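Local coordinates for cell division cycle protein 123 (Schizosaccharomyces pombe, PDB 4ZGP), which acts as an ATP-dependent folding chaperone that binds the gamma subunit of translation initiation factor eIF2 so that it can assemble with the alpha and beta subunits, at residues K115-T120 with K174-E179. Numbering follows the deposited sequence.
Sequences KLNWST and KDFSFE. With ADP (adenosine-5'-diphosphate), chain C.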
ATOM      1  N   LYS A 115       2.494   3.306   8.015  1.00 24.92           N
ATOM      2  CA  LYS A 115       2.806   1.992   7.410  1.00 22.82           C
ATOM      3  C   LYS A 115       4.328   1.820   7.430  1.00 30.53           C
ATOM      4  O   LYS A 115       5.048   2.783   7.697  1.00 25.68           O
ATOM      5  CB  LYS A 115       2.240   1.881   5.979  1.00 25.50           C
ATOM      6  CG  LYS A 115       2.849   2.859   4.983  1.00 25.25           C
ATOM      7  CD  LYS A 115       2.231   2.748   3.567  1.00 30.33           C
ATOM      8  CE  LYS A 115       2.772   1.518   2.831  1.00 31.40           C
ATOM      9  NZ  LYS A 115       2.148   1.310   1.475  1.00 32.25           N
ATOM     10  N   LEU A 116       4.831   0.608   7.204  1.00 24.22           N
ATOM     11  CA  LEU A 116       6.265   0.461   6.982  1.00 25.28           C
ATOM     12  C   LEU A 116       6.480   0.407   5.472  1.00 24.72           C
ATOM     13  O   LEU A 116       5.718   1.023   4.724  1.00 25.74           O
ATOM     14  CB  LEU A 116       6.849  -0.757   7.700  1.00 27.57           C
ATOM     15  CG  LEU A 116       6.650  -0.803   9.224  1.00 30.53           C
ATOM     16  CD1 LEU A 116       7.470  -1.917   9.839  1.00 33.73           C
ATOM     17  CD2 LEU A 116       6.964   0.542   9.905  1.00 27.87           C
ATOM     18  N   ASN A 117       7.525  -0.284   5.021  1.00 24.45           N
ATOM     19  CA  ASN A 117       7.919  -0.137   3.633  1.00 26.82           C
ATOM     20  C   ASN A 117       6.837  -0.581   2.668  1.00 23.11           C
ATOM     21  O   ASN A 117       6.715  -0.005   1.591  1.00 21.97           O
ATOM     22  CB  ASN A 117       9.206  -0.918   3.322  1.00 21.97           C
ATOM     23  CG  ASN A 117      10.367  -0.583   4.277  1.00 27.59           C
ATOM     24  OD1 ASN A 117      10.204  -0.576   5.504  1.00 27.62           O
ATOM     25  ND2 ASN A 117      11.547  -0.327   3.709  1.00 24.08           N
ATOM     26  N   TRP A 118       6.065  -1.604   3.027  1.00 20.70           N
ATOM     27  CA  TRP A 118       5.084  -2.114   2.054  1.00 24.93           C
ATOM     28  C   TRP A 118       3.641  -2.119   2.534  1.00 22.49           C
ATOM     29  O   TRP A 118       2.752  -1.763   1.764  1.00 22.10           O
ATOM     30  CB  TRP A 118       5.421  -3.539   1.598  1.00 23.66           C
ATOM     31  CG  TRP A 118       6.785  -3.673   1.002  1.00 24.79           C
ATOM     32  CD1 TRP A 118       7.147  -3.465  -0.308  1.00 19.67           C
ATOM     33  CD2 TRP A 118       7.973  -4.029   1.699  1.00 24.94           C
ATOM     34  NE1 TRP A 118       8.504  -3.670  -0.457  1.00 21.08           N
ATOM     35  CE2 TRP A 118       9.030  -4.037   0.758  1.00 23.03           C
ATOM     36  CE3 TRP A 118       8.249  -4.365   3.034  1.00 23.23           C
ATOM     37  CZ2 TRP A 118      10.337  -4.344   1.111  1.00 25.76           C
ATOM     38  CZ3 TRP A 118       9.545  -4.676   3.381  1.00 25.57           C
ATOM     39  CH2 TRP A 118      10.578  -4.664   2.421  1.00 26.93           C
ATOM     40  N   SER A 119       3.406  -2.525   3.781  1.00 26.95           N
ATOM     41  CA  SER A 119       2.052  -2.877   4.209  1.00 29.66           C
ATOM     42  C   SER A 119       1.422  -1.893   5.204  1.00 28.01           C
ATOM     43  O   SER A 119       2.017  -1.544   6.217  1.00 33.31           O
ATOM     44  CB  SER A 119       2.056  -4.279   4.824  1.00 27.50           C
ATOM     45  OG  SER A 119       2.692  -5.208   3.966  1.00 30.98           O
ATOM     46  N   THR A 120       0.220  -1.454   4.874  1.00 23.73           N
ATOM     47  CA  THR A 120      -0.614  -0.633   5.760  1.00 27.87           C
ATOM     48  C   THR A 120      -1.333  -1.571   6.729  1.00 28.42           C
ATOM     49  O   THR A 120      -1.844  -2.603   6.303  1.00 30.55           O
ATOM     50  CB  THR A 120      -1.614   0.217   4.922  1.00 32.71           C
ATOM     51  OG1 THR A 120      -0.879   1.006   3.968  1.00 31.72           O
ATOM     52  CG2 THR A 120      -2.461   1.138   5.784  1.00 28.48           C
ATOM     53  N   LYS A 174      21.524  -6.093   1.042  1.00 58.12           N
ATOM     54  CA  LYS A 174      22.465  -4.998   1.257  1.00 57.25           C
ATOM     55  C   LYS A 174      21.836  -3.651   0.924  1.00 53.39           C
ATOM     56  O   LYS A 174      21.081  -3.537  -0.043  1.00 57.86           O
ATOM     57  CB  LYS A 174      23.723  -5.207   0.402  1.00 61.79           C
ATOM     58  CG  LYS A 174      23.886  -6.625  -0.183  1.00 67.87           C
ATOM     59  CD  LYS A 174      23.100  -6.850  -1.493  1.00 64.03           C
ATOM     60  CE  LYS A 174      22.192  -8.084  -1.396  1.00 54.88           C
ATOM     61  NZ  LYS A 174      22.368  -9.050  -2.525  1.00 61.42           N
ATOM     62  N   ASP A 175      22.154  -2.641   1.729  1.00 54.00           N
ATOM     63  CA  ASP A 175      21.689  -1.267   1.509  1.00 58.04           C
ATOM     64  C   ASP A 175      20.161  -1.136   1.590  1.00 52.09           C
ATOM     65  O   ASP A 175      19.569  -0.216   1.025  1.00 55.47           O
ATOM     66  CB  ASP A 175      22.190  -0.735   0.161  1.00 63.26           C
ATOM     67  CG  ASP A 175      23.700  -0.884  -0.003  1.00 76.47           C
ATOM     68  OD1 ASP A 175      24.388  -1.172   1.005  1.00 76.66           O
ATOM     69  OD2 ASP A 175      24.201  -0.710  -1.135  1.00 76.25           O
ATOM     70  N   PHE A 176      19.535  -2.067   2.294  1.00 44.44           N
ATOM     71  CA  PHE A 176      18.107  -1.978   2.578  1.00 42.63           C
ATOM     72  C   PHE A 176      17.929  -1.414   3.978  1.00 38.65           C
ATOM     73  O   PHE A 176      18.754  -1.659   4.847  1.00 37.12           O
ATOM     74  CB  PHE A 176      17.447  -3.355   2.464  1.00 38.24           C
ATOM     75  CG  PHE A 176      16.087  -3.430   3.095  1.00 32.88           C
ATOM     76  CD1 PHE A 176      14.956  -3.026   2.393  1.00 31.91           C
ATOM     77  CD2 PHE A 176      15.933  -3.923   4.387  1.00 38.15           C
ATOM     78  CE1 PHE A 176      13.696  -3.105   2.979  1.00 29.95           C
ATOM     79  CE2 PHE A 176      14.679  -3.995   4.979  1.00 36.26           C
ATOM     80  CZ  PHE A 176      13.560  -3.590   4.274  1.00 30.04           C
ATOM     81  N   SER A 177      16.871  -0.647   4.203  1.00 35.30           N
ATOM     82  CA  SER A 177      16.511  -0.292   5.574  1.00 33.09           C
ATOM     83  C   SER A 177      14.990  -0.232   5.725  1.00 32.63           C
ATOM     84  O   SER A 177      14.290   0.117   4.778  1.00 28.63           O
ATOM     85  CB  SER A 177      17.133   1.049   5.978  1.00 32.13           C
ATOM     86  OG  SER A 177      16.556   2.133   5.270  1.00 32.13           O
ATOM     87  N   PHE A 178      14.486  -0.554   6.914  1.00 29.48           N
ATOM     88  CA  PHE A 178      13.074  -0.348   7.191  1.00 28.21           C
ATOM     89  C   PHE A 178      12.802   1.152   7.326  1.00 32.25           C
ATOM     90  O   PHE A 178      13.696   1.937   7.660  1.00 32.47           O
ATOM     91  CB  PHE A 178      12.654  -1.106   8.456  1.00 31.27           C
ATOM     92  CG  PHE A 178      12.642  -2.592   8.287  1.00 33.36           C
ATOM     93  CD1 PHE A 178      11.637  -3.208   7.553  1.00 34.62           C
ATOM     94  CD2 PHE A 178      13.628  -3.379   8.852  1.00 31.82           C
ATOM     95  CE1 PHE A 178      11.620  -4.577   7.384  1.00 36.89           C
ATOM     96  CE2 PHE A 178      13.612  -4.759   8.704  1.00 37.91           C
ATOM     97  CZ  PHE A 178      12.606  -5.360   7.957  1.00 39.49           C
ATOM     98  N   GLU A 179      11.571   1.556   7.035  1.00 26.66           N
ATOM     99  CA  GLU A 179      11.205   2.964   7.052  1.00 27.01           C
ATOM    100  C   GLU A 179       9.849   3.084   7.707  1.00 29.92           C
ATOM    101  O   GLU A 179       9.026   2.178   7.603  1.00 27.87           O
ATOM    102  CB  GLU A 179      11.183   3.541   5.629  1.00 25.53           C
ATOM    103  CG  GLU A 179      10.227   2.780   4.716  1.00 26.48           C
ATOM    104  CD  GLU A 179      10.527   2.967   3.243  1.00 29.43           C
ATOM    105  OE1 GLU A 179      11.713   3.097   2.890  1.00 27.51           O
ATOM    106  OE2 GLU A 179       9.573   2.967   2.439  1.00 26.82           O
TER
HETATM  107  PB  ADP C 301      -2.457  -1.776   1.071  0.69 45.51           P
HETATM  108  O1B ADP C 301      -2.019  -1.517  -0.362  0.69 40.65           O
HETATM  109  O2B ADP C 301      -1.412  -2.484   1.915  0.69 37.78           O
HETATM  110  O3B ADP C 301      -3.875  -2.305   1.120  0.69 37.41           O
HETATM  111  PA  ADP C 301      -3.049   1.057   1.226  0.69 35.58           P
HETATM  112  O1A ADP C 301      -3.420   0.841  -0.221  0.69 42.32           O
HETATM  113  O2A ADP C 301      -2.078   2.138   1.669  0.69 36.30           O
HETATM  114  O3A ADP C 301      -2.497  -0.337   1.830  0.69 44.21           O
HETATM  115  O5' ADP C 301      -4.426   1.298   2.015  0.69 44.51           O
HETATM  116  C5' ADP C 301      -5.050   0.287   2.807  0.69 38.19           C
HETATM  117  C4' ADP C 301      -6.422   0.847   3.139  0.69 41.03           C
HETATM  118  O4' ADP C 301      -6.288   1.861   4.137  0.69 37.77           O
HETATM  119  C3' ADP C 301      -7.032   1.520   1.920  0.69 38.87           C
HETATM  120  O3' ADP C 301      -7.989   0.665   1.285  0.69 41.30           O
HETATM  121  C2' ADP C 301      -7.680   2.783   2.446  0.69 41.25           C
HETATM  122  O2' ADP C 301      -9.090   2.610   2.610  0.69 45.64           O
HETATM  123  C1' ADP C 301      -7.052   3.025   3.803  0.69 36.94           C
HETATM  124  N9  ADP C 301      -6.134   4.183   3.670  0.69 36.80           N
HETATM  125  C8  ADP C 301      -4.905   4.143   3.110  0.69 36.24           C
HETATM  126  N7  ADP C 301      -4.320   5.372   3.139  0.69 39.00           N
HETATM  127  C5  ADP C 301      -5.188   6.224   3.731  0.69 34.50           C
HETATM  128  C6  ADP C 301      -5.190   7.663   4.084  0.69 34.40           C
HETATM  129  N6  ADP C 301      -4.107   8.428   3.789  0.69 32.35           N
HETATM  130  N1  ADP C 301      -6.292   8.169   4.699  0.69 28.14           N
HETATM  131  C2  ADP C 301      -7.350   7.380   4.990  0.69 35.16           C
HETATM  132  N3  ADP C 301      -7.416   6.064   4.699  0.69 37.18           N
HETATM  133  C4  ADP C 301      -6.381   5.436   4.080  0.69 39.63           C
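The side-chain amide of Asn117 lies flat over the carboxylate end of Glu179, the two planes 12° apart and Asn117 ND2 3.5 Å from Glu179 CD. Both ends of this amide grip the backbone of 174-179: Asn117 OD1 takes the N-H of Glu179 at 3.0 Å, the donor tilted from the carbonyl plane, while Asn117 ND2 gives a fairly straight bond, also 3.0 Å, to Ser177 O, which lies almost in the amide plane. Two bonds to one extended backbone fix the rotation of the amide, and ND2 has a further acceptor in Gln33. Glu179 CG sits between its own backbone N and carbonyl carbon (chi1 57°), a rotation that brings the carboxylate under the Asn117 amide; OE1 forms a salt bridge with Lys52 and a hydrogen bond with Ser35. Replacing Asn117 by an alanine is likely to leave Glu179 N and Ser177 O without these partners and to open a gap above the carboxylate. Beyond the amide, Trp118 and Phe176 meet at their borders, neither lying over the other's face, Trp118 CH2 3.5 Å from Phe176 CE1 and the planes nearly parallel; Phe176 in turn sets CE2 over the centre of the Phe178 ring. On the backbone, Leu116 CA makes a CA-H...O contact of 3.3 Å with Glu179 O. Toward the nucleotide, Lys115 NZ bonds to Trp118 O from above its carbonyl plane and forms a salt bridge with Asp258, while Thr120 OG1 lies 2.8 Å from ADP O2A. The contact thus ties the loop after strand 112-115, which borders the nucleotide phosphates, to the lead-in of neighbouring antiparallel strand 180-184 in the ATP-grasp fold.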